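PDB 3EDP: Lin2111 protein from Listeria innocua, which is of unknown function but probably acts as a DNA-binding transcription regulator of the GntR family, with a winged helix-turn-helix domain and a UTRA domain. Local coordinates for residues A[19-22]-A[26-29]; A[34-39]-A[48-53]; A[53-58]-A[63-68]. All coordinates share one frame; numbering follows the deposited sequence.

Contact 1: residues A[19-22]-A[26-29]; sequences KDSI and EYKT
S21 and Y27 meet where the first helix of the winged helix-turn-helix domain, 10-23, runs out and the chain turns off across its end. The CB of S21 lies 3.5 Å from CE2 of Y27, approaching the ring obliquely. With CG of Y27 beside the backbone N (chi1 -44°), the CE2 side of the ring is brought to S21. I22 adds an apolar touch from another direction, its CG1 standing at the ring edge near the plane, 4.2 Å from CD2 of Y27. E26 closes the turn through its backbone: its N donates to the O of S21 over 3.0 Å, a moderately bent bond (139° at the hydrogen). The side chain of E26, extended beyond CG, lies alongside S21, where OG of S21 and OE1 of E26 are 3.4 Å apart, a weak bond at best, and the hydroxyl proton may instead go to O of K17. The firmer partner of the E26 carboxylate is R24, in a salt bridge through OE2. Y27 also packs on P34 and on V73 of strand 70-73. One water lies within hydrogen-bonding distance of both hydroxyls, 2.8 Å from OG of S21 and closer still to OH of Y27.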
ATOM      1  N   LYS A  19     -36.008  -8.146 -16.561  1.00 47.56           N
ATOM      2  CA  LYS A  19     -34.852  -7.906 -17.413  1.00 49.41           C
ATOM      3  C   LYS A  19     -34.972  -6.536 -18.088  1.00 50.57           C
ATOM      4  O   LYS A  19     -33.998  -5.791 -18.177  1.00 44.70           O
ATOM      5  CB  LYS A  19     -34.747  -9.012 -18.462  1.00 52.17           C
ATOM      6  CG  LYS A  19     -33.339  -9.314 -18.933  1.00 59.13           C
ATOM      7  CD  LYS A  19     -33.335 -10.503 -19.884  1.00 59.22           C
ATOM      8  CE  LYS A  19     -34.181 -11.647 -19.341  1.00 63.35           C
ATOM      9  NZ  LYS A  19     -34.408 -12.709 -20.365  1.00 72.17           N
ATOM     10  N   ASP A  20     -36.174  -6.208 -18.558  1.00 47.44           N
ATOM     11  CA  ASP A  20     -36.429  -4.903 -19.166  1.00 57.21           C
ATOM     12  C   ASP A  20     -36.108  -3.776 -18.193  1.00 60.25           C
ATOM     13  O   ASP A  20     -35.439  -2.806 -18.550  1.00 59.87           O
ATOM     14  CB  ASP A  20     -37.886  -4.783 -19.621  1.00 61.86           C
ATOM     15  CG  ASP A  20     -38.222  -5.724 -20.762  1.00 68.49           C
ATOM     16  OD1 ASP A  20     -37.284  -6.271 -21.382  1.00 66.84           O
ATOM     17  OD2 ASP A  20     -39.427  -5.920 -21.037  1.00 72.94           O
ATOM     18  N   SER A  21     -36.599  -3.909 -16.965  1.00 56.66           N
ATOM     19  CA  SER A  21     -36.353  -2.913 -15.931  1.00 55.53           C
ATOM     20  C   SER A  21     -34.861  -2.752 -15.673  1.00 57.78           C
ATOM     21  O   SER A  21     -34.370  -1.639 -15.482  1.00 59.16           O
ATOM     22  CB  SER A  21     -37.072  -3.293 -14.639  1.00 51.86           C
ATOM     23  OG  SER A  21     -38.475  -3.316 -14.838  1.00 46.85           O
ATOM     24  N   ILE A  22     -34.146  -3.871 -15.662  1.00 51.89           N
ATOM     25  CA  ILE A  22     -32.703  -3.847 -15.470  1.00 57.30           C
ATOM     26  C   ILE A  22     -32.024  -3.115 -16.623  1.00 66.16           C
ATOM     27  O   ILE A  22     -31.109  -2.322 -16.411  1.00 63.14           O
ATOM     28  CB  ILE A  22     -32.127  -5.271 -15.329  1.00 50.04           C
ATOM     29  CG1 ILE A  22     -32.604  -5.896 -14.016  1.00 47.16           C
ATOM     30  CG2 ILE A  22     -30.599  -5.245 -15.387  1.00 43.64           C
ATOM     31  CD1 ILE A  22     -32.077  -7.280 -13.761  1.00 44.52           C
ATOM     32  N   GLU A  26     -33.798   0.984 -14.110  1.00 69.66           N
ATOM     33  CA  GLU A  26     -34.761   1.182 -13.031  1.00 68.59           C
ATOM     34  C   GLU A  26     -34.217   0.486 -11.786  1.00 66.63           C
ATOM     35  O   GLU A  26     -34.375   0.968 -10.664  1.00 68.20           O
ATOM     36  CB  GLU A  26     -36.126   0.605 -13.399  1.00 66.55           C
ATOM     37  CG  GLU A  26     -36.632   1.013 -14.769  1.00 76.01           C
ATOM     38  CD  GLU A  26     -37.943   0.329 -15.127  1.00 80.32           C
ATOM     39  OE1 GLU A  26     -38.729   0.024 -14.203  1.00 81.03           O
ATOM     40  OE2 GLU A  26     -38.185   0.094 -16.329  1.00 80.90           O
ATOM     41  N   TYR A  27     -33.583  -0.661 -12.008  1.00 62.63           N
ATOM     42  CA  TYR A  27     -32.828  -1.352 -10.971  1.00 65.88           C
ATOM     43  C   TYR A  27     -31.364  -1.385 -11.400  1.00 69.55           C
ATOM     44  O   TYR A  27     -31.068  -1.596 -12.579  1.00 64.91           O
ATOM     45  CB  TYR A  27     -33.312  -2.794 -10.794  1.00 65.35           C
ATOM     46  CG  TYR A  27     -34.813  -3.009 -10.778  1.00 66.86           C
ATOM     47  CD1 TYR A  27     -35.669  -2.106 -10.149  1.00 62.17           C
ATOM     48  CD2 TYR A  27     -35.370  -4.144 -11.357  1.00 62.62           C
ATOM     49  CE1 TYR A  27     -37.042  -2.320 -10.127  1.00 58.33           C
ATOM     50  CE2 TYR A  27     -36.734  -4.367 -11.338  1.00 59.96           C
ATOM     51  CZ  TYR A  27     -37.563  -3.455 -10.722  1.00 58.99           C
ATOM     52  OH  TYR A  27     -38.916  -3.688 -10.705  1.00 55.76           O
ATOM     53  N   LYS A  28     -30.448  -1.190 -10.456  1.00 71.47           N
ATOM     54  CA  LYS A  28     -29.023  -1.270 -10.778  1.00 73.73           C
ATOM     55  C   LYS A  28     -28.116  -1.441  -9.559  1.00 68.57           C
ATOM     56  O   LYS A  28     -28.535  -1.239  -8.417  1.00 61.96           O
ATOM     57  CB  LYS A  28     -28.577  -0.059 -11.604  1.00 80.18           C
ATOM     58  CG  LYS A  28     -28.698   1.273 -10.887  1.00 89.73           C
ATOM     59  CD  LYS A  28     -27.958   2.368 -11.646  1.00 98.55           C
ATOM     60  CE  LYS A  28     -26.469   2.055 -11.766  1.00102.13           C
ATOM     61  NZ  LYS A  28     -25.708   3.164 -12.411  1.00103.59           N
ATOM     62  N   THR A  29     -26.870  -1.823  -9.825  1.00 68.60           N
ATOM     63  CA  THR A  29     -25.868  -2.030  -8.786  1.00 64.55           C
ATOM     64  C   THR A  29     -25.773  -0.831  -7.856  1.00 72.23           C
ATOM     65  O   THR A  29     -25.652   0.308  -8.307  1.00 74.90           O
ATOM     66  CB  THR A  29     -24.482  -2.284  -9.401  1.00 62.02           C
ATOM     67  OG1 THR A  29     -24.557  -3.393 -10.300  1.00 62.35           O
ATOM     68  CG2 THR A  29     -23.459  -2.584  -8.317  1.00 61.53           C
TER
HETATM   69  O   HOH W   1     -39.598  -4.942 -12.811  1.00 50.82           O

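Contact 2: residues A[34-39]-A[48-53]; sequences PNETAL and TTIRRA
This is an apolar helix-to-helix contact inside the helix-turn-helix of the GntR-type domain, where the start of helix 36-42 packs against helix 47-59, which by its place in the motif is probably the recognition helix. I50 is the centre of the contact: its side chain points at the other helix, and its two branches divide the work. CG2 sits 3.6 Å from the backbone O of E36 and 3.8 Å from CB of L39, while CD1 reaches the carbonyl end of L39, 3.7 Å from its O. The first torsion of I50 (chi1 -68°) places CG2 anti to the backbone N, directed at E36 and L39, and lets CG1 carry CD1 to the carbonyl of L39. The side chains of E36 and I50 lie side by side, pointing opposite ways, whereas L39 meets I50 at a slant and continues onto V54 and L71. The facing turn is itself secured by N35, the N-cap residue, whose OD1 accepts from N of A38 at 3.0 Å, with the donor above the carbonyl plane. E36 is extended beyond CG and carries its carboxylate past I50, OE2 going to R65 in a salt bridge. The other oxygen, OE1 of E36, lies over the backbone of R51, 3.8 Å from its CA.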
ATOM      1  N   PRO A  34     -36.372  -4.265  -5.800  1.00 45.43           N
ATOM      2  CA  PRO A  34     -37.441  -4.832  -4.965  1.00 34.05           C
ATOM      3  C   PRO A  34     -37.126  -6.272  -4.615  1.00 30.63           C
ATOM      4  O   PRO A  34     -36.599  -6.996  -5.461  1.00 33.07           O
ATOM      5  CB  PRO A  34     -38.666  -4.778  -5.886  1.00 38.55           C
ATOM      6  CG  PRO A  34     -38.369  -3.667  -6.843  1.00 40.83           C
ATOM      7  CD  PRO A  34     -36.886  -3.755  -7.083  1.00 43.71           C
ATOM      8  N   ASN A  35     -37.414  -6.691  -3.390  1.00 30.10           N
ATOM      9  CA  ASN A  35     -37.157  -8.080  -3.046  1.00 37.10           C
ATOM     10  C   ASN A  35     -38.221  -8.991  -3.672  1.00 41.15           C
ATOM     11  O   ASN A  35     -39.131  -8.513  -4.375  1.00 32.64           O
ATOM     12  CB  ASN A  35     -37.059  -8.269  -1.531  1.00 40.82           C
ATOM     13  CG  ASN A  35     -38.408  -8.306  -0.855  1.00 46.98           C
ATOM     14  OD1 ASN A  35     -39.335  -7.590  -1.236  1.00 37.87           O
ATOM     15  ND2 ASN A  35     -38.522  -9.144   0.174  1.00 49.90           N
ATOM     16  N   GLU A  36     -38.122 -10.294  -3.430  1.00 34.39           N
ATOM     17  CA  GLU A  36     -39.040 -11.221  -4.086  1.00 35.96           C
ATOM     18  C   GLU A  36     -40.496 -11.011  -3.655  1.00 39.56           C
ATOM     19  O   GLU A  36     -41.411 -11.196  -4.458  1.00 30.05           O
ATOM     20  CB  GLU A  36     -38.594 -12.678  -3.915  1.00 36.52           C
ATOM     21  CG  GLU A  36     -37.248 -12.950  -4.576  1.00 47.79           C
ATOM     22  CD  GLU A  36     -36.794 -14.400  -4.463  1.00 57.86           C
ATOM     23  OE1 GLU A  36     -37.624 -15.317  -4.653  1.00 54.17           O
ATOM     24  OE2 GLU A  36     -35.593 -14.618  -4.196  1.00 62.90           O
ATOM     25  N   THR A  37     -40.709 -10.615  -2.403  1.00 32.02           N
ATOM     26  CA  THR A  37     -42.066 -10.353  -1.924  1.00 28.27           C
ATOM     27  C   THR A  37     -42.677  -9.142  -2.646  1.00 29.67           C
ATOM     28  O   THR A  37     -43.836  -9.178  -3.087  1.00 32.57           O
ATOM     29  CB  THR A  37     -42.120 -10.150  -0.395  1.00 32.57           C
ATOM     30  OG1 THR A  37     -41.665 -11.339   0.264  1.00 32.52           O
ATOM     31  CG2 THR A  37     -43.551  -9.833   0.072  1.00 27.76           C
ATOM     32  N   ALA A  38     -41.894  -8.079  -2.785  1.00 27.27           N
ATOM     33  CA  ALA A  38     -42.368  -6.888  -3.485  1.00 27.83           C
ATOM     34  C   ALA A  38     -42.669  -7.224  -4.938  1.00 29.37           C
ATOM     35  O   ALA A  38     -43.625  -6.701  -5.519  1.00 33.66           O
ATOM     36  CB  ALA A  38     -41.342  -5.749  -3.397  1.00 27.18           C
ATOM     37  N   LEU A  39     -41.861  -8.112  -5.515  1.00 25.86           N
ATOM     38  CA  LEU A  39     -42.070  -8.582  -6.883  1.00 25.59           C
ATOM     39  C   LEU A  39     -43.405  -9.311  -7.023  1.00 27.91           C
ATOM     40  O   LEU A  39     -44.094  -9.152  -8.029  1.00 24.14           O
ATOM     41  CB  LEU A  39     -40.915  -9.477  -7.350  1.00 23.55           C
ATOM     42  CG  LEU A  39     -39.585  -8.764  -7.664  1.00 38.26           C
ATOM     43  CD1 LEU A  39     -38.448  -9.755  -7.966  1.00 23.57           C
ATOM     44  CD2 LEU A  39     -39.748  -7.786  -8.809  1.00 30.19           C
ATOM     45  N   THR A  48     -43.980 -18.785  -5.898  1.00 24.44           N
ATOM     46  CA  THR A  48     -43.367 -19.800  -6.760  1.00 27.40           C
ATOM     47  C   THR A  48     -43.039 -19.252  -8.143  1.00 25.16           C
ATOM     48  O   THR A  48     -41.989 -19.535  -8.712  1.00 28.15           O
ATOM     49  CB  THR A  48     -44.320 -20.995  -6.933  1.00 32.48           C
ATOM     50  OG1 THR A  48     -44.415 -21.704  -5.694  1.00 35.99           O
ATOM     51  CG2 THR A  48     -43.831 -21.934  -8.034  1.00 30.19           C
ATOM     52  N   THR A  49     -43.965 -18.487  -8.698  1.00 25.57           N
ATOM     53  CA  THR A  49     -43.741 -17.841  -9.981  1.00 24.31           C
ATOM     54  C   THR A  49     -42.552 -16.873  -9.911  1.00 30.01           C
ATOM     55  O   THR A  49     -41.666 -16.892 -10.769  1.00 25.82           O
ATOM     56  CB  THR A  49     -45.006 -17.116 -10.440  1.00 22.65           C
ATOM     57  OG1 THR A  49     -46.017 -18.093 -10.717  1.00 22.63           O
ATOM     58  CG2 THR A  49     -44.732 -16.282 -11.689  1.00 22.43           C
ATOM     59  N   ILE A  50     -42.525 -16.041  -8.878  1.00 21.41           N
ATOM     60  CA  ILE A  50     -41.444 -15.071  -8.724  1.00 21.78           C
ATOM     61  C   ILE A  50     -40.108 -15.787  -8.503  1.00 26.66           C
ATOM     62  O   ILE A  50     -39.081 -15.410  -9.080  1.00 22.48           O
ATOM     63  CB  ILE A  50     -41.717 -14.102  -7.561  1.00 23.99           C
ATOM     64  CG1 ILE A  50     -42.902 -13.189  -7.893  1.00 27.42           C
ATOM     65  CG2 ILE A  50     -40.471 -13.284  -7.228  1.00 22.57           C
ATOM     66  CD1 ILE A  50     -42.785 -12.453  -9.213  1.00 25.06           C
ATOM     67  N   ARG A  51     -40.131 -16.843  -7.697  1.00 21.87           N
ATOM     68  CA  ARG A  51     -38.891 -17.573  -7.402  1.00 29.59           C
ATOM     69  C   ARG A  51     -38.309 -18.176  -8.680  1.00 27.22           C
ATOM     70  O   ARG A  51     -37.089 -18.204  -8.879  1.00 24.73           O
ATOM     71  CB  ARG A  51     -39.108 -18.654  -6.337  1.00 31.19           C
ATOM     72  CG  ARG A  51     -37.871 -19.535  -6.105  1.00 43.83           C
ATOM     73  CD  ARG A  51     -38.111 -20.609  -5.046  1.00 50.54           C
ATOM     74  NE  ARG A  51     -39.180 -21.536  -5.417  1.00 64.58           N
ATOM     75  CZ  ARG A  51     -40.362 -21.601  -4.809  1.00 72.77           C
ATOM     76  NH1 ARG A  51     -41.276 -22.477  -5.216  1.00 71.59           N
ATOM     77  NH2 ARG A  51     -40.633 -20.793  -3.789  1.00 75.00           N
ATOM     78  N   ARG A  52     -39.193 -18.634  -9.559  1.00 25.06           N
ATOM     79  CA  ARG A  52     -38.774 -19.192 -10.841  1.00 28.39           C
ATOM     80  C   ARG A  52     -38.241 -18.125 -11.796  1.00 26.49           C
ATOM     81  O   ARG A  52     -37.280 -18.364 -12.524  1.00 25.62           O
ATOM     82  CB  ARG A  52     -39.920 -19.958 -11.495  1.00 27.59           C
ATOM     83  CG  ARG A  52     -40.262 -21.270 -10.799  1.00 28.53           C
ATOM     84  CD  ARG A  52     -41.626 -21.772 -11.251  1.00 31.58           C
ATOM     85  NE  ARG A  52     -41.863 -23.157 -10.867  1.00 30.75           N
ATOM     86  CZ  ARG A  52     -43.031 -23.776 -10.995  1.00 36.18           C
ATOM     87  NH1 ARG A  52     -44.085 -23.117 -11.486  1.00 29.02           N
ATOM     88  NH2 ARG A  52     -43.143 -25.054 -10.628  1.00 30.87           N
ATOM     89  N   ALA A  53     -38.880 -16.961 -11.807  1.00 23.19           N
ATOM     90  CA  ALA A  53     -38.416 -15.851 -12.627  1.00 27.21           C
ATOM     91  C   ALA A  53     -37.009 -15.446 -12.192  1.00 29.12           C
ATOM     92  O   ALA A  53     -36.116 -15.282 -13.024  1.00 32.08           O
ATOM     93  CB  ALA A  53     -39.371 -14.659 -12.511  1.00 24.32           C
TER

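Contact 3: residues A[53-58]-A[63-68]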
ATOM      1  N   ALA A  53     -38.880 -16.961 -11.807  1.00 23.19           N
ATOM      2  CA  ALA A  53     -38.416 -15.851 -12.627  1.00 27.21           C
ATOM      3  C   ALA A  53     -37.009 -15.446 -12.192  1.00 29.12           C
ATOM      4  O   ALA A  53     -36.116 -15.282 -13.024  1.00 32.08           O
ATOM      5  CB  ALA A  53     -39.371 -14.659 -12.511  1.00 24.32           C
ATOM      6  N   VAL A  54     -36.823 -15.290 -10.883  1.00 24.59           N
ATOM      7  CA  VAL A  54     -35.535 -14.890 -10.335  1.00 25.34           C
ATOM      8  C   VAL A  54     -34.464 -15.959 -10.614  1.00 31.89           C
ATOM      9  O   VAL A  54     -33.358 -15.624 -11.033  1.00 32.56           O
ATOM     10  CB  VAL A  54     -35.622 -14.551  -8.817  1.00 27.64           C
ATOM     11  CG1 VAL A  54     -34.230 -14.247  -8.236  1.00 31.24           C
ATOM     12  CG2 VAL A  54     -36.552 -13.362  -8.584  1.00 31.95           C
ATOM     13  N   ASP A  55     -34.798 -17.236 -10.401  1.00 28.19           N
ATOM     14  CA  ASP A  55     -33.867 -18.332 -10.719  1.00 33.67           C
ATOM     15  C   ASP A  55     -33.343 -18.173 -12.140  1.00 31.95           C
ATOM     16  O   ASP A  55     -32.163 -18.374 -12.409  1.00 28.96           O
ATOM     17  CB  ASP A  55     -34.546 -19.701 -10.629  1.00 27.99           C
ATOM     18  CG  ASP A  55     -34.748 -20.178  -9.210  1.00 36.86           C
ATOM     19  OD1 ASP A  55     -34.284 -19.513  -8.257  1.00 40.83           O
ATOM     20  OD2 ASP A  55     -35.388 -21.241  -9.057  1.00 43.12           O
ATOM     21  N   LEU A  56     -34.247 -17.836 -13.050  1.00 29.76           N
ATOM     22  CA  LEU A  56     -33.903 -17.616 -14.448  1.00 33.58           C
ATOM     23  C   LEU A  56     -32.934 -16.439 -14.594  1.00 36.97           C
ATOM     24  O   LEU A  56     -31.967 -16.507 -15.358  1.00 34.82           O
ATOM     25  CB  LEU A  56     -35.177 -17.352 -15.253  1.00 35.18           C
ATOM     26  CG  LEU A  56     -35.195 -17.601 -16.759  1.00 47.32           C
ATOM     27  CD1 LEU A  56     -36.579 -17.294 -17.312  1.00 43.52           C
ATOM     28  CD2 LEU A  56     -34.153 -16.760 -17.461  1.00 56.04           C
ATOM     29  N   LEU A  57     -33.196 -15.356 -13.867  1.00 29.12           N
ATOM     30  CA  LEU A  57     -32.327 -14.186 -13.922  1.00 32.41           C
ATOM     31  C   LEU A  57     -30.955 -14.486 -13.320  1.00 31.67           C
ATOM     32  O   LEU A  57     -29.928 -14.048 -13.840  1.00 33.92           O
ATOM     33  CB  LEU A  57     -32.982 -12.995 -13.226  1.00 26.40           C
ATOM     34  CG  LEU A  57     -34.305 -12.598 -13.888  1.00 32.44           C
ATOM     35  CD1 LEU A  57     -35.041 -11.574 -13.036  1.00 33.56           C
ATOM     36  CD2 LEU A  57     -34.056 -12.070 -15.284  1.00 28.01           C
ATOM     37  N   VAL A  58     -30.944 -15.241 -12.226  1.00 28.25           N
ATOM     38  CA  VAL A  58     -29.694 -15.637 -11.590  1.00 26.14           C
ATOM     39  C   VAL A  58     -28.858 -16.502 -12.539  1.00 36.74           C
ATOM     40  O   VAL A  58     -27.651 -16.294 -12.685  1.00 39.39           O
ATOM     41  CB  VAL A  58     -29.940 -16.393 -10.277  1.00 23.36           C
ATOM     42  CG1 VAL A  58     -28.646 -17.104  -9.801  1.00 30.32           C
ATOM     43  CG2 VAL A  58     -30.463 -15.440  -9.210  1.00 23.32           C
ATOM     44  N   VAL A  63     -28.875 -11.132 -11.950  1.00 31.34           N
ATOM     45  CA  VAL A  63     -29.138 -10.759 -10.570  1.00 30.50           C
ATOM     46  C   VAL A  63     -28.545 -11.805  -9.647  1.00 25.09           C
ATOM     47  O   VAL A  63     -28.203 -12.909 -10.068  1.00 29.25           O
ATOM     48  CB  VAL A  63     -30.669 -10.652 -10.256  1.00 38.49           C
ATOM     49  CG1 VAL A  63     -31.428 -10.028 -11.403  1.00 31.68           C
ATOM     50  CG2 VAL A  63     -31.234 -12.009  -9.931  1.00 45.56           C
ATOM     51  N   VAL A  64     -28.441 -11.464  -8.376  1.00 31.56           N
ATOM     52  CA  VAL A  64     -27.939 -12.402  -7.389  1.00 35.73           C
ATOM     53  C   VAL A  64     -28.757 -12.239  -6.115  1.00 31.86           C
ATOM     54  O   VAL A  64     -29.196 -11.135  -5.783  1.00 34.56           O
ATOM     55  CB  VAL A  64     -26.430 -12.166  -7.110  1.00 39.74           C
ATOM     56  CG1 VAL A  64     -26.176 -10.711  -6.742  1.00 38.80           C
ATOM     57  CG2 VAL A  64     -25.927 -13.105  -6.020  1.00 34.37           C
ATOM     58  N   ARG A  65     -28.995 -13.344  -5.421  1.00 31.51           N
ATOM     59  CA  ARG A  65     -29.735 -13.299  -4.170  1.00 40.95           C
ATOM     60  C   ARG A  65     -28.800 -13.039  -3.000  1.00 50.10           C
ATOM     61  O   ARG A  65     -27.669 -13.521  -2.983  1.00 42.15           O
ATOM     62  CB  ARG A  65     -30.462 -14.621  -3.924  1.00 35.29           C
ATOM     63  CG  ARG A  65     -31.613 -14.925  -4.886  1.00 36.95           C
ATOM     64  CD  ARG A  65     -32.357 -16.170  -4.412  1.00 39.86           C
ATOM     65  NE  ARG A  65     -33.670 -16.320  -5.033  1.00 36.86           N
ATOM     66  CZ  ARG A  65     -33.926 -17.116  -6.064  1.00 37.98           C
ATOM     67  NH1 ARG A  65     -32.952 -17.845  -6.600  1.00 32.04           N
ATOM     68  NH2 ARG A  65     -35.160 -17.188  -6.556  1.00 37.45           N
ATOM     69  N   LYS A  66     -29.270 -12.279  -2.020  1.00 64.11           N
ATOM     70  CA  LYS A  66     -28.606 -12.270  -0.727  1.00 78.18           C
ATOM     71  C   LYS A  66     -29.411 -13.170   0.193  1.00 89.51           C
ATOM     72  O   LYS A  66     -30.530 -12.833   0.567  1.00 89.91           O
ATOM     73  CB  LYS A  66     -28.507 -10.862  -0.142  1.00 83.61           C
ATOM     74  CG  LYS A  66     -27.423 -10.723   0.929  1.00 95.90           C
ATOM     75  CD  LYS A  66     -27.420 -11.924   1.874  1.00102.91           C
ATOM     76  CE  LYS A  66     -26.099 -12.088   2.607  1.00107.42           C
ATOM     77  NZ  LYS A  66     -25.991 -11.181   3.781  1.00113.05           N
ATOM     78  N   ASN A  67     -28.835 -14.315   0.539  1.00103.23           N
ATOM     79  CA  ASN A  67     -29.481 -15.283   1.420  1.00117.38           C
ATOM     80  C   ASN A  67     -30.600 -14.669   2.258  1.00117.39           C
ATOM     81  O   ASN A  67     -30.354 -14.109   3.326  1.00116.76           O
ATOM     82  CB  ASN A  67     -28.441 -15.941   2.328  1.00129.98           C
ATOM     83  CG  ASN A  67     -28.951 -17.211   2.974  1.00139.24           C
ATOM     84  OD1 ASN A  67     -30.148 -17.500   2.948  1.00142.43           O
ATOM     85  ND2 ASN A  67     -28.041 -17.983   3.558  1.00141.84           N
ATOM     86  N   GLY A  68     -31.826 -14.774   1.756  1.00117.26           N
ATOM     87  CA  GLY A  68     -32.980 -14.199   2.421  1.00113.70           C
ATOM     88  C   GLY A  68     -33.083 -12.698   2.226  1.00106.55           C
ATOM     89  O   GLY A  68     -34.088 -12.199   1.715  1.00103.96           O
TER
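In the winged helix-turn-helix domain, helix 47-59 is followed closely by the two-stranded wing, and here its C-terminal half packs on the first wing strand, 63-66. The two short axes pass 7.4 Å apart at 118°. V63 fills the near end of the interface: its CG2 lies 3.6 Å from CG2 of V58, the two side chains lying crosswise, and its CG1 lies 3.8 Å from CB of L57. Its backbone also takes part, as CA of V58 makes a CA-H...O contact with O of V63. Farther along, the straight chain of R65 reaches back to the helix. CG1 of V54 sits off-centre over one face of its guanidinium, and D55 meets the group at its edge in a salt bridge. NH1 of R65 donates to OD1 of D55 over 2.7 Å, with the oxygen close to the guanidinium plane; NH2 of R65 gives the same OD1 a weak bond at 3.0 Å. OD1 thus receives both donors, NH1 nearly end-on to its C-O bond, and the carboxylate stands nearly perpendicular to the guanidinium (80°). NE is taken by E36, and NH2 also by the backbone O of R51. The two carboxylates probably offset the charge of the arginine, while bonds at NE, NH1 and NH2, with V54 over one face, fix its orientation.

All three contacts belong to the GntR-type winged helix-turn-helix domain, presumed to bind DNA, and follow one another along the chain. Contacts 2 and 3 are the nearest neighbours, their centres about 9 Å apart; they share A53 and helix 47-59. R65 of contact 3 ties them, its NE 2.7 Å from OE2 of E36, while V54 packs on both E36 and L39 of contact 2. Contact 1 lies about 13 Å from contact 3 and 14 Å from contact 2, centre to centre. It joins the former where CD1 of I22 meets CG1 of V63 at 3.7 Å, and the latter where CE1 of Y27 touches CD of P34 at 3.4 Å. Packing alone thus links contact 1 to the others.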